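Local atomic coordinates of SalCYP truncation (Salinispora tropica, PDB entry 7ABB), a protein that belongs to the cytochrome P450 family, a largely helical fold that encloses a heme, modelled here as heme c. Residues Glu76-Pro80 / Asp224-Thr230; Gly126-Ser131 / Tyr382-Trp388; Leu276-Ser280 / Ala310-Pro314. All coordinates share one frame; numbering follows the deposited sequence.

Interaction 1. Residues Glu76-Pro80 / Asp224-Thr230; sequences ERWIP and DRESLLT. With HEC (heme c), chain B.
With CG anti to the backbone nitrogen (chi1 -176°) and the chain extended to NE, R77 reaches along the surface to D224 on helix 222-235, while the same choice of first torsion at S227 (chi1 -178°) aims its hydroxyl at the loop backbone. The guanidinium then takes the carboxylate side-on: R77 NE meets D224 OD1 at 2.8 Å and R77 NH2 meets D224 OD2 at 2.9 Å. Both oxygens are used on their syn sides, and the two planes differ by only 18°, though the nitrogens sit somewhat out of the carboxylate plane. S227 OG works in both directions, donating to R77 O at 3.0 Å and accepting from I79 N at 2.9 Å, so one hydroxyl clips the backbone on both sides of W78. In P450 terms this is the loop before the C helix meeting the start of the long distal helix, at the approach to the heme. I79 turns toward the helix, with W91 of helix 86-95 against its side chain as well. Its carbonyl is buried without a conventional donor; L228 CA lies 3.5 Å from I79 O in a C-H contact. After the cis peptide, P80 reaches the heme c, its CG 3.7 Å from the propionate carbon CGD, while its carbonyl accepts from H88. At the other end W78 brings CZ3 within 3.9 Å of T230 CG2, an oblique touch beside F183.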
# COMPACT_ATOMS: atom_id res chain seq x y z
N GLU A 76 15.41 -9.72 -10.45
CA GLU A 76 14.54 -9.31 -11.54
C GLU A 76 14.56 -7.79 -11.71
O GLU A 76 15.19 -7.08 -10.92
CB GLU A 76 13.11 -9.78 -11.30
CG GLU A 76 12.97 -11.27 -11.04
CD GLU A 76 12.85 -11.59 -9.56
OE1 GLU A 76 13.59 -10.99 -8.76
OE2 GLU A 76 12.01 -12.44 -9.21
N ARG A 77 13.85 -7.31 -12.72
CA ARG A 77 13.81 -5.89 -13.06
C ARG A 77 12.35 -5.43 -13.02
O ARG A 77 11.61 -5.57 -14.00
CB ARG A 77 14.44 -5.65 -14.43
CG ARG A 77 14.53 -4.20 -14.85
CD ARG A 77 15.22 -4.08 -16.21
NE ARG A 77 15.13 -2.73 -16.75
CZ ARG A 77 16.06 -1.78 -16.60
NH1 ARG A 77 17.17 -2.04 -15.92
NH2 ARG A 77 15.87 -0.58 -17.13
N TRP A 78 11.94 -4.88 -11.89
CA TRP A 78 10.59 -4.36 -11.69
C TRP A 78 10.69 -2.84 -11.64
O TRP A 78 11.17 -2.28 -10.65
CB TRP A 78 9.96 -4.91 -10.42
CG TRP A 78 9.85 -6.41 -10.38
CD1 TRP A 78 10.84 -7.30 -10.07
CD2 TRP A 78 8.69 -7.20 -10.67
NE1 TRP A 78 10.37 -8.58 -10.14
CE2 TRP A 78 9.05 -8.55 -10.51
CE3 TRP A 78 7.38 -6.90 -11.05
CZ2 TRP A 78 8.15 -9.60 -10.70
CZ3 TRP A 78 6.49 -7.94 -11.24
CH2 TRP A 78 6.88 -9.27 -11.07
N ILE A 79 10.25 -2.18 -12.70
CA ILE A 79 10.38 -0.73 -12.81
C ILE A 79 9.25 -0.07 -12.01
O ILE A 79 8.07 -0.34 -12.30
CB ILE A 79 10.31 -0.30 -14.27
CG1 ILE A 79 11.45 -0.93 -15.08
CG2 ILE A 79 10.30 1.22 -14.38
CD1 ILE A 79 12.79 -0.32 -14.81
N PRO A 80 9.56 0.85 -11.09
CA PRO A 80 10.87 1.36 -10.65
C PRO A 80 11.39 0.74 -9.35
O PRO A 80 12.38 1.21 -8.82
CB PRO A 80 10.60 2.84 -10.45
CG PRO A 80 9.17 2.87 -9.94
CD PRO A 80 8.46 1.69 -10.57
N ASP A 224 10.43 -2.51 -20.50
CA ASP A 224 10.33 -1.66 -19.31
C ASP A 224 8.93 -1.06 -19.19
O ASP A 224 8.41 -0.92 -18.08
CB ASP A 224 11.40 -0.57 -19.33
CG ASP A 224 12.78 -1.07 -18.89
OD1 ASP A 224 12.91 -2.20 -18.38
OD2 ASP A 224 13.77 -0.31 -19.06
N ARG A 225 8.31 -0.70 -20.32
CA ARG A 225 6.92 -0.25 -20.31
C ARG A 225 6.03 -1.29 -19.66
O ARG A 225 5.20 -0.98 -18.81
CB ARG A 225 6.41 0.03 -21.72
CG ARG A 225 6.78 1.38 -22.25
CD ARG A 225 6.18 1.70 -23.61
NE ARG A 225 6.92 2.83 -24.15
CZ ARG A 225 8.00 2.75 -24.90
NH1 ARG A 225 8.46 1.57 -25.31
NH2 ARG A 225 8.61 3.85 -25.28
N GLU A 226 6.17 -2.54 -20.10
CA GLU A 226 5.36 -3.61 -19.54
C GLU A 226 5.69 -3.83 -18.07
O GLU A 226 4.81 -4.08 -17.25
CB GLU A 226 5.59 -4.89 -20.35
CG GLU A 226 5.10 -4.77 -21.77
CD GLU A 226 5.55 -5.93 -22.63
OE1 GLU A 226 5.81 -7.01 -22.07
OE2 GLU A 226 5.64 -5.76 -23.87
N SER A 227 6.98 -3.75 -17.72
CA SER A 227 7.34 -3.87 -16.32
C SER A 227 6.66 -2.79 -15.47
O SER A 227 6.04 -3.09 -14.45
CB SER A 227 8.86 -3.79 -16.17
OG SER A 227 9.22 -3.94 -14.82
N LEU A 228 6.76 -1.53 -15.91
CA LEU A 228 6.13 -0.44 -15.17
C LEU A 228 4.64 -0.70 -14.95
O LEU A 228 4.14 -0.59 -13.83
CB LEU A 228 6.33 0.88 -15.93
CG LEU A 228 5.54 2.07 -15.38
CD1 LEU A 228 6.00 2.46 -13.98
CD2 LEU A 228 5.65 3.25 -16.34
N LEU A 229 3.93 -1.03 -16.02
CA LEU A 229 2.49 -1.24 -15.93
C LEU A 229 2.17 -2.41 -15.01
O LEU A 229 1.19 -2.37 -14.26
CB LEU A 229 1.90 -1.48 -17.33
CG LEU A 229 1.91 -0.23 -18.21
CD1 LEU A 229 1.50 -0.57 -19.66
CD2 LEU A 229 1.00 0.85 -17.64
N THR A 230 3.00 -3.46 -15.05
CA THR A 230 2.81 -4.58 -14.13
C THR A 230 2.98 -4.14 -12.68
O THR A 230 2.19 -4.51 -11.81
CB THR A 230 3.78 -5.71 -14.48
OG1 THR A 230 3.60 -6.08 -15.85
CG2 THR A 230 3.54 -6.93 -13.61
FE HEC B . 2.91 2.19 -2.85
CHA HEC B . 6.32 1.88 -3.23
CHB HEC B . 3.29 1.52 0.49
CHC HEC B . -0.48 2.54 -2.44
CHD HEC B . 2.51 2.49 -6.22
NA HEC B . 4.47 1.77 -1.64
C1A HEC B . 5.83 1.73 -1.97
C2A HEC B . 6.65 1.49 -0.80
C3A HEC B . 5.78 1.40 0.23
C4A HEC B . 4.44 1.57 -0.27
CMA HEC B . 6.09 1.13 1.71
CAA HEC B . 8.21 1.40 -0.74
CBA HEC B . 8.76 0.00 -0.99
CGA HEC B . 10.28 0.01 -0.86
O1A HEC B . 10.85 -1.06 -1.16
O2A HEC B . 10.84 1.07 -0.47
NB HEC B . 1.65 2.00 -1.30
C1B HEC B . 2.00 1.76 0.02
C2B HEC B . 0.81 1.83 0.80
C3B HEC B . -0.23 2.14 -0.01
C4B HEC B . 0.27 2.23 -1.33
CMB HEC B . 0.85 1.62 2.33
CAB HEC B . -1.70 2.33 0.23
CBB HEC B . -2.13 2.52 1.65
NC HEC B . 1.33 2.43 -4.11
C1C HEC B . 0.03 2.64 -3.71
C2C HEC B . -0.76 2.97 -4.87
C3C HEC B . 0.05 2.98 -5.95
C4C HEC B . 1.37 2.61 -5.47
CMC HEC B . -2.26 3.29 -4.81
CAC HEC B . -0.24 3.22 -7.44
CBC HEC B . -1.50 3.98 -7.85
ND HEC B . 4.17 2.16 -4.40
C1D HEC B . 3.76 2.31 -5.73
C2D HEC B . 4.93 2.27 -6.55
C3D HEC B . 6.11 2.08 -5.67
C4D HEC B . 5.55 2.04 -4.33
CMD HEC B . 4.93 2.39 -8.08
CAD HEC B . 7.59 1.97 -6.07
CBD HEC B . 8.19 3.35 -6.01
CGD HEC B . 9.68 3.29 -6.29
O1D HEC B . 10.28 4.34 -6.57
O2D HEC B . 10.23 2.17 -6.24

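Interaction 2. Residues Gly126-Ser131 / Tyr382-Trp388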
# COMPACT_ATOMS: atom_id res chain seq x y z
N GLY A 126 -28.20 -3.62 4.74
CA GLY A 126 -27.78 -3.72 6.12
C GLY A 126 -26.57 -4.60 6.34
O GLY A 126 -26.22 -4.88 7.49
N GLU A 127 -25.92 -5.06 5.27
CA GLU A 127 -24.68 -5.80 5.40
C GLU A 127 -23.92 -5.74 4.09
O GLU A 127 -24.52 -5.55 3.02
CB GLU A 127 -24.90 -7.28 5.78
CG GLU A 127 -25.52 -8.09 4.69
CD GLU A 127 -25.66 -9.57 4.96
OE1 GLU A 127 -25.44 -10.07 6.11
OE2 GLU A 127 -26.09 -10.27 4.02
N VAL A 128 -22.61 -5.91 4.18
CA VAL A 128 -21.76 -6.02 3.01
C VAL A 128 -20.49 -6.76 3.39
O VAL A 128 -20.03 -6.69 4.54
CB VAL A 128 -21.45 -4.61 2.44
CG1 VAL A 128 -20.53 -3.80 3.36
CG2 VAL A 128 -20.84 -4.71 1.02
N SER A 129 -19.90 -7.45 2.42
CA SER A 129 -18.53 -7.94 2.54
C SER A 129 -17.65 -6.81 2.03
O SER A 129 -17.53 -6.58 0.81
CB SER A 129 -18.34 -9.25 1.78
OG SER A 129 -16.97 -9.65 1.81
N PHE A 130 -17.07 -6.06 2.96
CA PHE A 130 -16.56 -4.72 2.67
C PHE A 130 -15.52 -4.74 1.55
O PHE A 130 -15.59 -3.94 0.61
CB PHE A 130 -15.97 -4.12 3.94
CG PHE A 130 -15.37 -2.76 3.75
CD1 PHE A 130 -16.14 -1.62 3.86
CD2 PHE A 130 -14.02 -2.62 3.45
CE1 PHE A 130 -15.59 -0.36 3.67
CE2 PHE A 130 -13.46 -1.36 3.31
CZ PHE A 130 -14.24 -0.23 3.41
N SER A 131 -14.52 -5.62 1.65
CA SER A 131 -13.45 -5.54 0.66
C SER A 131 -13.81 -6.23 -0.65
O SER A 131 -13.46 -5.74 -1.73
CB SER A 131 -12.16 -6.12 1.23
OG SER A 131 -11.70 -5.28 2.28
N TYR A 382 -9.28 -12.68 3.71
CA TYR A 382 -10.16 -12.41 4.83
C TYR A 382 -11.53 -12.01 4.29
O TYR A 382 -11.68 -11.73 3.10
CB TYR A 382 -9.58 -11.30 5.72
CG TYR A 382 -9.48 -9.96 5.03
CD1 TYR A 382 -10.55 -9.07 5.03
CD2 TYR A 382 -8.32 -9.58 4.36
CE1 TYR A 382 -10.47 -7.84 4.40
CE2 TYR A 382 -8.23 -8.36 3.72
CZ TYR A 382 -9.30 -7.49 3.74
OH TYR A 382 -9.25 -6.27 3.12
N ASP A 383 -12.52 -11.97 5.18
CA ASP A 383 -13.86 -11.53 4.80
C ASP A 383 -14.36 -10.60 5.90
O ASP A 383 -14.72 -11.05 6.99
CB ASP A 383 -14.79 -12.73 4.60
CG ASP A 383 -16.20 -12.32 4.17
OD1 ASP A 383 -16.48 -11.11 4.08
OD2 ASP A 383 -17.02 -13.23 3.92
N LEU A 384 -14.38 -9.31 5.62
CA LEU A 384 -14.83 -8.30 6.57
C LEU A 384 -16.30 -8.04 6.30
O LEU A 384 -16.64 -7.38 5.31
CB LEU A 384 -14.00 -7.03 6.42
CG LEU A 384 -14.53 -5.84 7.22
CD1 LEU A 384 -14.54 -6.15 8.70
CD2 LEU A 384 -13.69 -4.61 6.95
N ARG A 385 -17.15 -8.56 7.17
CA ARG A 385 -18.58 -8.28 7.13
C ARG A 385 -18.88 -7.12 8.07
O ARG A 385 -18.46 -7.12 9.23
CB ARG A 385 -19.39 -9.52 7.53
CG ARG A 385 -20.91 -9.34 7.50
CD ARG A 385 -21.64 -10.65 7.75
NE ARG A 385 -23.10 -10.49 7.89
CZ ARG A 385 -23.83 -10.97 8.90
NH1 ARG A 385 -23.25 -11.64 9.90
NH2 ARG A 385 -25.16 -10.77 8.94
N ILE A 386 -19.60 -6.13 7.57
CA ILE A 386 -20.09 -5.01 8.36
C ILE A 386 -21.60 -5.03 8.24
O ILE A 386 -22.14 -5.37 7.19
CB ILE A 386 -19.52 -3.67 7.85
CG1 ILE A 386 -18.00 -3.73 7.77
CG2 ILE A 386 -20.01 -2.51 8.69
CD1 ILE A 386 -17.35 -2.47 7.27
N VAL A 387 -22.29 -4.68 9.34
CA VAL A 387 -23.74 -4.63 9.35
C VAL A 387 -24.22 -3.29 9.93
O VAL A 387 -23.49 -2.59 10.64
CB VAL A 387 -24.36 -5.81 10.14
CG1 VAL A 387 -23.93 -7.16 9.54
CG2 VAL A 387 -24.00 -5.76 11.62
N TRP A 388 -25.48 -2.96 9.63
CA TRP A 388 -26.06 -1.71 10.11
C TRP A 388 -27.57 -1.78 10.03
O TRP A 388 -28.11 -2.58 9.27
CB TRP A 388 -25.57 -0.50 9.29
CG TRP A 388 -25.79 -0.62 7.81
CD1 TRP A 388 -26.87 -0.16 7.09
CD2 TRP A 388 -24.93 -1.25 6.87
NE1 TRP A 388 -26.72 -0.46 5.76
CE2 TRP A 388 -25.52 -1.12 5.60
CE3 TRP A 388 -23.68 -1.88 6.97
CZ2 TRP A 388 -24.95 -1.65 4.44
CZ3 TRP A 388 -23.10 -2.39 5.80
CH2 TRP A 388 -23.74 -2.27 4.56
OXT TRP A 388 -28.25 -1.04 10.74
O HOH W 1 -14.46 -8.42 2.63
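R385 and E127 meet across a short antiparallel ladder, and the arginine can be followed outward atom by atom. Its CB and CG pass V128 O, R385 CG at 4.1 Å from that oxygen; the chain stays extended, and CD draws within 4.2 Å of E127 OE1. From there both NE, at 3.0 Å, and NH2, at 2.9 Å, donate to that one oxygen of E127. The fork is imperfect: carboxylate and guanidinium planes stand 82° apart, and NE comes from above the carboxylate plane. V387 CG1 lies over one face of the guanidinium, offset toward the rim.

The ladder pairs the strand leading into helix 130-147 with the strand that ends the chain, a small secondary sheet of the kind found in P450s. V128 and I386 form its hydrogen-bonded pair, and F130 N extends the pattern by donating to L384 O at 2.7 Å. At the chain-terminal end W388 lays its indole over G126, whose CA sits 3.5 Å from the centroid of the five-membered ring, while the indole NE1 donates to V123 O. At the other end S129 OG donates to D383 OD1 at 2.7 Å, S131 OG donates to Y382 OH, itself bonded to N242, and a water joins S129 OG to the amides of S131 and L384.

The chemistry is therefore divided: the polar groups of E127, S129 and R385, salt bridge included, share their face with V387, while V128 and I386 on the opposite face turn hydrocarbon to W359 of helix 345-362.

Interaction 3. Residues Leu276-Ser280 / Ala310-Pro314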
# COMPACT_ATOMS: atom_id res chain seq x y z
N LEU A 276 -3.18 4.89 8.84
CA LEU A 276 -2.04 4.45 8.03
C LEU A 276 -0.88 3.99 8.92
O LEU A 276 -0.24 2.95 8.66
CB LEU A 276 -1.60 5.57 7.09
CG LEU A 276 -2.51 5.84 5.89
CD1 LEU A 276 -2.18 7.18 5.25
CD2 LEU A 276 -2.36 4.69 4.91
N ARG A 277 -0.58 4.76 9.97
CA ARG A 277 0.44 4.34 10.93
C ARG A 277 0.09 3.00 11.56
O ARG A 277 0.88 2.06 11.53
CB ARG A 277 0.59 5.40 12.02
CG ARG A 277 1.67 5.05 13.03
CD ARG A 277 1.72 5.95 14.27
NE ARG A 277 0.57 5.77 15.17
CZ ARG A 277 0.47 4.81 16.09
NH1 ARG A 277 1.44 3.93 16.23
NH2 ARG A 277 -0.63 4.73 16.85
N VAL A 278 -1.12 2.90 12.14
CA VAL A 278 -1.47 1.77 12.98
C VAL A 278 -1.57 0.48 12.18
O VAL A 278 -1.24 -0.61 12.67
CB VAL A 278 -2.79 2.10 13.70
CG1 VAL A 278 -3.55 0.84 14.13
CG2 VAL A 278 -2.49 3.03 14.85
N ASN A 279 -2.05 0.57 10.93
CA ASN A 279 -2.33 -0.61 10.12
C ASN A 279 -1.20 -0.94 9.13
O ASN A 279 -1.39 -1.78 8.23
CB ASN A 279 -3.67 -0.42 9.43
CG ASN A 279 -4.78 -0.43 10.42
OD1 ASN A 279 -4.77 -1.26 11.33
ND2 ASN A 279 -5.75 0.49 10.29
N SER A 280 -0.02 -0.36 9.31
CA SER A 280 1.12 -0.69 8.48
C SER A 280 1.58 -2.13 8.67
O SER A 280 1.64 -2.65 9.80
CB SER A 280 2.28 0.26 8.79
OG SER A 280 2.01 1.54 8.30
N ALA A 310 8.66 0.14 12.71
CA ALA A 310 8.99 1.56 12.62
C ALA A 310 7.87 2.41 13.19
O ALA A 310 8.10 3.33 13.98
CB ALA A 310 9.29 1.95 11.17
N ASN A 311 6.63 2.11 12.79
CA ASN A 311 5.50 2.98 13.12
C ASN A 311 4.93 2.72 14.50
O ASN A 311 3.97 3.39 14.91
CB ASN A 311 4.40 2.82 12.06
CG ASN A 311 4.71 3.58 10.78
OD1 ASN A 311 5.55 4.48 10.77
ND2 ASN A 311 4.00 3.26 9.70
N TYR A 312 5.49 1.74 15.23
CA TYR A 312 5.13 1.46 16.61
C TYR A 312 6.29 1.67 17.58
O TYR A 312 6.20 1.25 18.73
CB TYR A 312 4.62 0.03 16.75
CG TYR A 312 3.18 -0.18 16.32
CD1 TYR A 312 2.79 -0.01 14.99
CD2 TYR A 312 2.24 -0.60 17.23
CE1 TYR A 312 1.45 -0.22 14.62
CE2 TYR A 312 0.93 -0.82 16.87
CZ TYR A 312 0.56 -0.62 15.55
OH TYR A 312 -0.77 -0.87 15.27
N ASP A 313 7.37 2.30 17.16
CA ASP A 313 8.52 2.50 18.06
C ASP A 313 8.13 3.45 19.18
O ASP A 313 7.84 4.62 18.90
CB ASP A 313 9.68 3.06 17.26
CG ASP A 313 10.97 3.16 18.06
OD1 ASP A 313 10.93 3.04 19.28
OD2 ASP A 313 12.04 3.36 17.43
N PRO A 314 8.08 3.02 20.44
CA PRO A 314 7.63 3.92 21.51
C PRO A 314 8.58 5.07 21.77
O PRO A 314 8.19 6.02 22.45
CB PRO A 314 7.51 2.99 22.72
CG PRO A 314 8.52 1.87 22.44
CD PRO A 314 8.48 1.69 20.95
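N311 and Y312 hold the two middle positions of a type I turn running from A310 to D313, and the turn faces the C-terminal end of helix 268-278, with R277 CA and N311 CA 5.7 Å apart. In R277, chi1 (-178°) lays CG 3.7 Å from N311 CB, and the bend at chi3 (69°) then brings NH1 to the turn. There R277 NH1 donates to N311 O at 2.9 Å, in the plane of both the carbonyl and the guanidinium. The same nitrogen stands 4.3 Å above the centre of the Y312 ring, but R277 CZ is 5.4 Å from the ring centroid, so any cation-pi attraction is weak; R23 offers that ring another cationic partner. Y312 spends its hydroxyl on the helix end, donating to V278 O at 2.7 Å, in the carbonyl plane and on a lone pair. N311 slides past R277 in the opposite direction. Its ND2 donates to S280 OG at 3.0 Å, with the hydroxyl in the amide plane, and S280 OG in turn donates a hydrogen bond to L276 O at 2.7 Å. The other end of this amide, OD1, accepts from I333 N, so both of its ends are fixed.

E274 and R277 match the ExxR pair of the P450 K helix, joined here by a salt bridge through R277 NE. R327 lies close to R277 NH2, consistent with the E-R-R triad of the family. Two carbonyls at the helix end, L276 O and V278 O, are thus met by the hydroxyls of S280 and Y312, and an arginine committed to E274, N311 O and P320 O ties the K helix to the loop after 307-310 while neighbouring L276 touches the heme.

Interactions 1 and 3 lie on opposite sides of the chain's centre, about 29 Å apart between centres, yet each includes a residue of the heme pocket, P80 in one and L276 in the other. Interaction 2 lies about 21 Å from the chain's centre, and interaction 3 is nested in the chain loop it closes. The three share no helix or strand. Interaction 3, the buried one, spends its arginine on backbone carbonyls and a glutamate of its own helix; the partly buried interactions 1 and 2 pair arginines with acids across the contact. Interaction 2 alone is a strand ladder; the others set loops against helices through mixed side-chain to backbone and side-chain to side-chain bonds.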